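Local coordinates for pumilio domain-containing protein 7 (Caenorhabditis elegans, PDB 3V71) that binds a consensus sequence in mRNA 3'-UTRs and modulates mRNA expression and stability during oocyte formation and early embryonic divisions, at residues A[221-225]-A[259-263]; A[326-331]-A[347-351]; A[73-79]-A[110-115]. All blocks are in the same frame, centred on the assembly; numbering follows the deposited sequence.

The three contacts lie in series along an all-helical solenoid of Pumilio repeats. Interaction 3 comes first in the chain and joins predicted repeats 2 and 3. Interaction 1 joins predicted repeats 6 and 7. Interaction 2 packs predicted repeat 8 against helix 344-365, which follows it. Interactions 1 and 2 are neighbours, with centres about 25 Å apart. Interaction 3 sits on the other side of the chain's centre, about 44 Å from interaction 1 and about 55 Å from interaction 2, centre to centre. None of the three touches the bound RNA. The nearest atom of interaction 1 is about 7 Å from the bound RNA. For interaction 3 the nearest atom is about 9 Å from the bound RNA, and for interaction 2 about 13 Å.

Interaction 1 of 3, residues A[221-225]-A[259-263]; sequences CYRLS and NLLSM
Tyr222 reaches across to Asn259, Ser262 and Met263. The contact joins two consecutive Pumilio repeats of the solenoid, predicted repeats 6 and 7, through the short helix 221-225 and helix 260-263 with Asn259 just before it. The tyrosine can be followed outward from CB. There chi1 (-169°) sets CG opposite the backbone N and sends the ring toward the next repeat. Tyr222 CD1 comes first to the amide of Asn259, 3.6 Å from Asn259 ND2. Tyr222 CE1 lies farther along the same amide, 3.9 Å from Asn259 CG. Met263 CG approaches the ring obliquely, 3.9 Å from Tyr222 CE1. CZ passes close to Ser262, and at the tip Tyr222 OH makes a hydrogen bond of 3.1 Å with Ser262 OG. Either hydroxyl could be the donor.

The Asn259 amide does not stack on the ring. Its ND2 meets the ring edge near the ring plane, and the two planes are 62° apart. This same ND2 is hydrogen-bonded to Cys255 O, a bond that ties the amide to the end of helix 244-256. An alanine at Asn259 would lose the amide, so Cys255 O would probably be left without this donor and a gap would open beside the CD1–CE1 edge of Tyr222.

Met263 works on both sides of its sulfur. Met263 SD makes an oblique Met-aromatic contact with the Tyr222 ring, 5.0 Å from the centroid. Leu256, Ala269 and Ile273 also touch the Met263 side chain, and Val272 touches Ser225, so this end of the contact belongs to the interior. The methionine chain bends at chi3 (69°), and this turns its terminal methyl onto the other helix, where Met263 CE meets Ser225 CB at 3.5 Å.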
loop_
_atom_site.group_PDB
_atom_site.type_symbol
_atom_site.label_atom_id
_atom_site.label_comp_id
_atom_site.label_asym_id
_atom_site.label_seq_id
_atom_site.Cartn_x
_atom_site.Cartn_y
_atom_site.Cartn_z
ATOM N N CYS A 221 -6.680 -13.416 -8.682
ATOM C CA CYS A 221 -7.503 -12.222 -8.779
ATOM C C CYS A 221 -8.871 -12.343 -8.103
ATOM O O CYS A 221 -9.274 -11.455 -7.349
ATOM C CB CYS A 221 -7.684 -11.833 -10.238
ATOM S SG CYS A 221 -8.519 -10.257 -10.448
ATOM N N TYR A 222 -9.576 -13.440 -8.374
ATOM C CA TYR A 222 -10.950 -13.607 -7.910
ATOM C C TYR A 222 -11.078 -13.657 -6.388
ATOM O O TYR A 222 -11.942 -12.986 -5.801
ATOM C CB TYR A 222 -11.551 -14.867 -8.501
ATOM C CG TYR A 222 -13.044 -14.988 -8.297
ATOM C CD1 TYR A 222 -13.927 -14.616 -9.303
ATOM C CD2 TYR A 222 -13.572 -15.470 -7.102
ATOM C CE1 TYR A 222 -15.288 -14.717 -9.132
ATOM C CE2 TYR A 222 -14.937 -15.576 -6.919
ATOM C CZ TYR A 222 -15.790 -15.199 -7.942
ATOM O OH TYR A 222 -17.153 -15.305 -7.796
ATOM N N ARG A 223 -10.235 -14.474 -5.757
ATOM C CA ARG A 223 -10.186 -14.540 -4.301
ATOM C C ARG A 223 -9.718 -13.213 -3.728
ATOM O O ARG A 223 -10.228 -12.753 -2.710
ATOM C CB ARG A 223 -9.263 -15.663 -3.829
ATOM C CG ARG A 223 -9.044 -15.695 -2.318
ATOM C CD ARG A 223 -8.278 -16.938 -1.894
ATOM N NE ARG A 223 -8.944 -18.154 -2.347
ATOM C CZ ARG A 223 -9.842 -18.822 -1.631
ATOM N NH1 ARG A 223 -10.172 -18.392 -0.419
ATOM N NH2 ARG A 223 -10.406 -19.920 -2.125
ATOM N N LEU A 224 -8.747 -12.596 -4.390
ATOM C CA LEU A 224 -8.223 -11.317 -3.934
ATOM C C LEU A 224 -9.259 -10.204 -4.023
ATOM O O LEU A 224 -9.412 -9.407 -3.097
ATOM C CB LEU A 224 -6.983 -10.932 -4.738
ATOM C CG LEU A 224 -5.720 -11.744 -4.458
ATOM C CD1 LEU A 224 -4.574 -11.199 -5.282
ATOM C CD2 LEU A 224 -5.375 -11.728 -2.978
ATOM N N SER A 225 -9.965 -10.150 -5.145
ATOM C CA SER A 225 -10.938 -9.094 -5.386
ATOM C C SER A 225 -12.106 -9.190 -4.417
ATOM O O SER A 225 -12.780 -8.205 -4.116
ATOM C CB SER A 225 -11.435 -9.177 -6.818
ATOM O OG SER A 225 -10.345 -9.182 -7.716
ATOM N N ASN A 259 -16.961 -12.847 -15.350
ATOM C CA ASN A 259 -17.229 -12.901 -13.917
ATOM C C ASN A 259 -18.032 -11.715 -13.382
ATOM O O ASN A 259 -18.321 -11.646 -12.192
ATOM C CB ASN A 259 -15.920 -13.001 -13.140
ATOM C CG ASN A 259 -15.446 -14.423 -12.973
ATOM O OD1 ASN A 259 -16.247 -15.346 -12.886
ATOM N ND2 ASN A 259 -14.133 -14.607 -12.907
ATOM N N LEU A 260 -18.394 -10.788 -14.262
ATOM C CA LEU A 260 -19.029 -9.535 -13.850
ATOM C C LEU A 260 -20.223 -9.704 -12.924
ATOM O O LEU A 260 -20.279 -9.090 -11.870
ATOM C CB LEU A 260 -19.446 -8.721 -15.072
ATOM C CG LEU A 260 -18.287 -8.110 -15.852
ATOM C CD1 LEU A 260 -18.804 -7.098 -16.846
ATOM C CD2 LEU A 260 -17.302 -7.460 -14.907
ATOM N N LEU A 261 -21.180 -10.532 -13.328
ATOM C CA LEU A 261 -22.411 -10.716 -12.567
ATOM C C LEU A 261 -22.202 -11.136 -11.119
ATOM O O LEU A 261 -22.771 -10.540 -10.219
ATOM C CB LEU A 261 -23.336 -11.721 -13.250
ATOM C CG LEU A 261 -24.647 -11.998 -12.499
ATOM C CD1 LEU A 261 -25.616 -10.825 -12.636
ATOM C CD2 LEU A 261 -25.305 -13.297 -12.950
ATOM N N SER A 262 -21.413 -12.175 -10.881
ATOM C CA SER A 262 -21.244 -12.646 -9.511
ATOM C C SER A 262 -20.418 -11.660 -8.695
ATOM O O SER A 262 -20.716 -11.411 -7.517
ATOM C CB SER A 262 -20.597 -14.026 -9.465
ATOM O OG SER A 262 -19.207 -13.939 -9.710
ATOM N N MET A 263 -19.385 -11.097 -9.325
ATOM C CA MET A 263 -18.484 -10.164 -8.646
ATOM C C MET A 263 -19.180 -8.874 -8.267
ATOM O O MET A 263 -18.878 -8.297 -7.236
ATOM C CB MET A 263 -17.276 -9.843 -9.519
ATOM C CG MET A 263 -16.517 -11.071 -9.982
ATOM S SD MET A 263 -14.813 -10.690 -10.399
ATOM C CE MET A 263 -14.157 -10.335 -8.772
#

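Interaction 2 of 3, residues A[326-331]-A[347-351]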
loop_
_atom_site.group_PDB
_atom_site.type_symbol
_atom_site.label_atom_id
_atom_site.label_comp_id
_atom_site.label_asym_id
_atom_site.label_seq_id
_atom_site.Cartn_x
_atom_site.Cartn_y
_atom_site.Cartn_z
ATOM N N ILE A 326 -20.555 6.680 -16.261
ATOM C CA ILE A 326 -19.652 6.580 -17.396
ATOM C C ILE A 326 -20.275 7.009 -18.727
ATOM O O ILE A 326 -19.707 7.836 -19.438
ATOM C CB ILE A 326 -19.095 5.155 -17.519
ATOM C CG1 ILE A 326 -18.252 4.822 -16.286
ATOM C CG2 ILE A 326 -18.293 4.990 -18.815
ATOM C CD1 ILE A 326 -17.467 3.526 -16.406
ATOM N N CYS A 327 -21.431 6.453 -19.069
ATOM C CA CYS A 327 -22.081 6.786 -20.334
ATOM C C CYS A 327 -22.363 8.274 -20.502
ATOM O O CYS A 327 -21.963 8.879 -21.496
ATOM C CB CYS A 327 -23.376 5.998 -20.499
ATOM S SG CYS A 327 -23.110 4.282 -20.900
ATOM N N THR A 328 -23.056 8.861 -19.535
ATOM C CA THR A 328 -23.496 10.244 -19.655
ATOM C C THR A 328 -22.323 11.229 -19.658
ATOM O O THR A 328 -22.333 12.214 -20.403
ATOM C CB THR A 328 -24.507 10.608 -18.552
ATOM O OG1 THR A 328 -23.868 10.560 -17.271
ATOM C CG2 THR A 328 -25.662 9.628 -18.566
ATOM N N ALA A 329 -21.315 10.963 -18.829
ATOM C CA ALA A 329 -20.100 11.771 -18.820
ATOM C C ALA A 329 -19.480 11.814 -20.214
ATOM O O ALA A 329 -18.992 12.849 -20.661
ATOM C CB ALA A 329 -19.104 11.217 -17.817
ATOM N N ALA A 330 -19.504 10.677 -20.896
ATOM C CA ALA A 330 -18.994 10.582 -22.254
ATOM C C ALA A 330 -19.927 11.269 -23.245
ATOM O O ALA A 330 -19.553 11.542 -24.384
ATOM C CB ALA A 330 -18.806 9.135 -22.633
ATOM N N LEU A 331 -21.148 11.542 -22.809
ATOM C CA LEU A 331 -22.118 12.211 -23.660
ATOM C C LEU A 331 -22.196 13.710 -23.343
ATOM O O LEU A 331 -23.276 14.262 -23.173
ATOM C CB LEU A 331 -23.492 11.541 -23.524
ATOM C CG LEU A 331 -23.868 10.402 -24.484
ATOM C CD1 LEU A 331 -22.669 9.842 -25.227
ATOM C CD2 LEU A 331 -24.617 9.289 -23.758
ATOM N N TYR A 347 -22.042 4.517 -26.852
ATOM C CA TYR A 347 -22.424 5.024 -25.543
ATOM C C TYR A 347 -23.913 5.338 -25.534
ATOM O O TYR A 347 -24.641 4.969 -24.614
ATOM C CB TYR A 347 -21.647 6.304 -25.238
ATOM C CG TYR A 347 -20.294 6.089 -24.603
ATOM C CD1 TYR A 347 -20.173 5.936 -23.227
ATOM C CD2 TYR A 347 -19.135 6.065 -25.370
ATOM C CE1 TYR A 347 -18.934 5.752 -22.626
ATOM C CE2 TYR A 347 -17.884 5.880 -24.777
ATOM C CZ TYR A 347 -17.791 5.726 -23.402
ATOM O OH TYR A 347 -16.561 5.545 -22.792
ATOM N N SER A 348 -24.352 6.040 -26.570
ATOM C CA SER A 348 -25.757 6.376 -26.743
ATOM C C SER A 348 -26.616 5.121 -26.676
ATOM O O SER A 348 -27.699 5.124 -26.099
ATOM C CB SER A 348 -25.963 7.071 -28.086
ATOM O OG SER A 348 -27.284 7.555 -28.207
ATOM N N GLY A 349 -26.124 4.047 -27.278
ATOM C CA GLY A 349 -26.826 2.784 -27.252
ATOM C C GLY A 349 -27.043 2.301 -25.834
ATOM O O GLY A 349 -28.130 1.823 -25.495
ATOM N N TRP A 350 -26.009 2.445 -25.005
ATOM C CA TRP A 350 -26.027 1.932 -23.637
ATOM C C TRP A 350 -26.886 2.769 -22.701
ATOM O O TRP A 350 -27.673 2.250 -21.910
ATOM C CB TRP A 350 -24.608 1.853 -23.102
ATOM C CG TRP A 350 -23.730 0.949 -23.904
ATOM C CD1 TRP A 350 -24.122 -0.127 -24.646
ATOM C CD2 TRP A 350 -22.308 1.044 -24.053
ATOM N NE1 TRP A 350 -23.032 -0.714 -25.241
ATOM C CE2 TRP A 350 -21.905 -0.012 -24.895
ATOM C CE3 TRP A 350 -21.333 1.920 -23.553
ATOM C CZ2 TRP A 350 -20.568 -0.217 -25.251
ATOM C CZ3 TRP A 350 -20.006 1.713 -23.908
ATOM C CH2 TRP A 350 -19.638 0.654 -24.748
ATOM N N TYR A 351 -26.731 4.077 -22.781
ATOM C CA TYR A 351 -27.547 4.933 -21.954
ATOM C C TYR A 351 -29.005 4.608 -22.220
ATOM O O TYR A 351 -29.797 4.493 -21.292
ATOM C CB TYR A 351 -27.245 6.411 -22.214
ATOM C CG TYR A 351 -28.164 7.330 -21.459
ATOM C CD1 TYR A 351 -28.153 7.365 -20.074
ATOM C CD2 TYR A 351 -29.063 8.144 -22.127
ATOM C CE1 TYR A 351 -29.014 8.191 -19.372
ATOM C CE2 TYR A 351 -29.924 8.975 -21.437
ATOM C CZ TYR A 351 -29.896 8.995 -20.060
ATOM O OH TYR A 351 -30.758 9.823 -19.370
#
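Tyr347 leaves its helix with CG opposite its own carbonyl carbon (chi1 -87°), and this lays the ring beside Ala330, Cys327 and Ile326. Cys327 takes a similar turn (chi1 -74°), which carries SG to Trp350. The Ala330 methyl sits over one face of the Tyr347 ring as a CH-pi contact, with Ala330 CB 3.5 Å from the centroid. Trp350 CZ3 covers the opposite face, so the ring is held between the two. Ile326 CG2 lies at the ring edge, in plane, 3.9 Å from Tyr347 CE1.

These residues join the last helix of predicted Pumilio repeat 8 to helix 344-365, at the C-terminal end of the solenoid. The two short segments run at 134° to each other, and their axes come within 9.1 Å. Cys327 is buried between them. Cys327 SG is 3.6 Å from Trp350 CB and meets the indole at its edge, a sulfur-aromatic contact. Met289 of helix 282-292 touches both Cys327 and Trp350. Leu331 CD1 packs on Tyr347 CB at 3.7 Å, while its CD2 branch points to Tyr351 CB. Thr328 CG2 reaches Tyr351 CD1 at 3.7 Å, obliquely to the ring. Beyond it, Tyr351 OH is hydrogen-bonded to Val378 O near the chain end, with His381 O also within bonding range of its one proton.

Interaction 3 of 3, residues A[73-79]-A[110-115]; sequences FIVQKLV and RVVQLA
Helix 71-80 of predicted Pumilio repeat 2 packs beside helix 108-118 of predicted repeat 3, with Phe73 and Gln76 meeting Arg110 and Leu114. The segments run almost parallel, 11° apart, and their axes come within 9.6 Å. In PUF proteins these helices line the RNA-binding surface. Asn72 and Gln76 probably correspond to the edge-reading positions of the family and Phe73 to the stacking position. Arg110 and Gln113 probably correspond to the stacking and an edge-reading position of the next repeat. In this structure the bound RNA stays about 9 Å from the nearest atom of the contact, so the two segments touch no base.

Phe73 and Arg110 meet at the outer end. Phe73 CZ comes to Arg110 NH1 at 3.9 Å, at the edge of the guanidinium and near its plane. The ring and guanidinium planes are 56° apart, so the groups do not lie flat on each other. The Arg110 chain is extended from CG to NE, which carries its charged end up to the ring.

Gln76 runs across Leu114 at about a right angle. Gln76 CB is 3.6 Å from Leu114 CD1, so the aliphatic part of the glutamine carries the packing. Gln76 NE2 is hydrogen-bonded to Asn72 OD1 and passes 3.9 Å from Arg110 CB.

Deeper in, the contact is aliphatic, and Val75, Val79 and Val111 are buried. Val75 CG1 meets Val111 CG1 at 3.7 Å, with the side chains crossed. Val79 CG1 packs on Leu114 CD2 at 4.0 Å and also lies against the Ala115 backbone.

Around this pair, Val75 also touches Phe62 and Leu65 of helix 59-66, and Phe73 reaches Val32 and Glu36 of helix 29-37. Gln113 OE1 is hydrogen-bonded to Arg151, which links helix 108-118 to helix 146-153.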
loop_
_atom_site.group_PDB
_atom_site.type_symbol
_atom_site.label_atom_id
_atom_site.label_comp_id
_atom_site.label_asym_id
_atom_site.label_seq_id
_atom_site.Cartn_x
_atom_site.Cartn_y
_atom_site.Cartn_z
ATOM N N PHE A 73 14.011 10.114 20.704
ATOM C CA PHE A 73 14.340 11.328 19.964
ATOM C C PHE A 73 15.831 11.646 19.998
ATOM O O PHE A 73 16.387 12.129 19.015
ATOM C CB PHE A 73 13.516 12.515 20.469
ATOM C CG PHE A 73 12.050 12.424 20.126
ATOM C CD1 PHE A 73 11.615 12.625 18.824
ATOM C CD2 PHE A 73 11.110 12.138 21.107
ATOM C CE1 PHE A 73 10.273 12.542 18.507
ATOM C CE2 PHE A 73 9.767 12.054 20.799
ATOM C CZ PHE A 73 9.346 12.256 19.495
ATOM N N ILE A 74 16.480 11.373 21.126
ATOM C CA ILE A 74 17.904 11.635 21.238
ATOM C C ILE A 74 18.699 10.557 20.514
ATOM O O ILE A 74 19.747 10.837 19.928
ATOM C CB ILE A 74 18.369 11.769 22.713
ATOM C CG1 ILE A 74 19.822 12.248 22.778
ATOM C CG2 ILE A 74 18.221 10.460 23.459
ATOM C CD1 ILE A 74 20.067 13.584 22.098
ATOM N N VAL A 75 18.202 9.326 20.540
ATOM C CA VAL A 75 18.862 8.265 19.794
ATOM C C VAL A 75 18.799 8.593 18.307
ATOM O O VAL A 75 19.682 8.224 17.529
ATOM C CB VAL A 75 18.212 6.904 20.041
ATOM C CG1 VAL A 75 18.959 5.816 19.276
ATOM C CG2 VAL A 75 18.184 6.598 21.521
ATOM N N GLN A 76 17.740 9.298 17.921
ATOM C CA GLN A 76 17.569 9.722 16.543
ATOM C C GLN A 76 18.567 10.798 16.193
ATOM O O GLN A 76 19.214 10.740 15.154
ATOM C CB GLN A 76 16.156 10.228 16.316
ATOM C CG GLN A 76 15.127 9.113 16.275
ATOM C CD GLN A 76 13.796 9.595 15.758
ATOM O OE1 GLN A 76 13.719 10.141 14.658
ATOM N NE2 GLN A 76 12.738 9.419 16.554
ATOM N N LYS A 77 18.688 11.782 17.072
ATOM C CA LYS A 77 19.678 12.828 16.898
ATOM C C LYS A 77 21.043 12.193 16.728
ATOM O O LYS A 77 21.818 12.610 15.880
ATOM C CB LYS A 77 19.681 13.771 18.097
ATOM C CG LYS A 77 20.526 15.010 17.901
ATOM C CD LYS A 77 19.937 15.931 16.851
ATOM C CE LYS A 77 20.677 17.261 16.823
ATOM N NZ LYS A 77 20.055 18.220 15.868
ATOM N N LEU A 78 21.330 11.169 17.528
ATOM C CA LEU A 78 22.615 10.476 17.441
ATOM C C LEU A 78 22.827 9.862 16.067
ATOM O O LEU A 78 23.954 9.718 15.607
ATOM C CB LEU A 78 22.711 9.355 18.476
ATOM C CG LEU A 78 22.770 9.622 19.978
ATOM C CD1 LEU A 78 23.267 8.355 20.645
ATOM C CD2 LEU A 78 23.681 10.785 20.313
ATOM N N VAL A 79 21.724 9.490 15.431
ATOM C CA VAL A 79 21.750 8.731 14.189
ATOM C C VAL A 79 21.968 9.612 12.956
ATOM O O VAL A 79 22.832 9.324 12.118
ATOM C CB VAL A 79 20.459 7.892 14.046
ATOM C CG1 VAL A 79 20.329 7.310 12.646
ATOM C CG2 VAL A 79 20.446 6.791 15.092
ATOM N N ARG A 110 11.096 3.898 14.891
ATOM C CA ARG A 110 11.517 5.142 14.257
ATOM C C ARG A 110 13.026 5.248 14.178
ATOM O O ARG A 110 13.566 5.876 13.270
ATOM C CB ARG A 110 10.976 6.333 15.039
ATOM C CG ARG A 110 9.513 6.209 15.394
ATOM C CD ARG A 110 9.136 7.235 16.426
ATOM N NE ARG A 110 7.707 7.241 16.708
ATOM C CZ ARG A 110 7.131 8.041 17.602
ATOM N NH1 ARG A 110 7.873 8.898 18.301
ATOM N NH2 ARG A 110 5.815 7.982 17.794
ATOM N N VAL A 111 13.707 4.645 15.142
ATOM C CA VAL A 111 15.157 4.652 15.138
ATOM C C VAL A 111 15.672 3.728 14.035
ATOM O O VAL A 111 16.588 4.076 13.282
ATOM C CB VAL A 111 15.723 4.202 16.496
ATOM C CG1 VAL A 111 17.251 4.170 16.449
ATOM C CG2 VAL A 111 15.223 5.115 17.613
ATOM N N VAL A 112 15.071 2.546 13.951
ATOM C CA VAL A 112 15.416 1.582 12.921
ATOM C C VAL A 112 15.254 2.232 11.556
ATOM O O VAL A 112 16.109 2.097 10.680
ATOM C CB VAL A 112 14.489 0.360 12.963
ATOM C CG1 VAL A 112 14.982 -0.688 11.996
ATOM C CG2 VAL A 112 14.400 -0.210 14.367
ATOM N N GLN A 113 14.141 2.938 11.394
ATOM C CA GLN A 113 13.792 3.576 10.134
ATOM C C GLN A 113 14.780 4.650 9.759
ATOM O O GLN A 113 15.282 4.671 8.639
ATOM C CB GLN A 113 12.407 4.202 10.225
ATOM C CG GLN A 113 11.265 3.213 10.215
ATOM C CD GLN A 113 9.949 3.919 10.075
ATOM O OE1 GLN A 113 9.641 4.453 9.014
ATOM N NE2 GLN A 113 9.175 3.960 11.156
ATOM N N LEU A 114 15.039 5.551 10.702
ATOM C CA LEU A 114 15.983 6.638 10.489
ATOM C C LEU A 114 17.338 6.076 10.114
ATOM O O LEU A 114 17.989 6.575 9.204
ATOM C CB LEU A 114 16.097 7.509 11.734
ATOM C CG LEU A 114 16.128 9.010 11.441
ATOM C CD1 LEU A 114 15.894 9.817 12.703
ATOM C CD2 LEU A 114 17.427 9.413 10.780
ATOM N N ALA A 115 17.756 5.027 10.814
ATOM C CA ALA A 115 18.988 4.336 10.474
ATOM C C ALA A 115 19.025 4.089 8.977
ATOM O O ALA A 115 19.908 4.592 8.273
ATOM C CB ALA A 115 19.083 3.023 11.219
#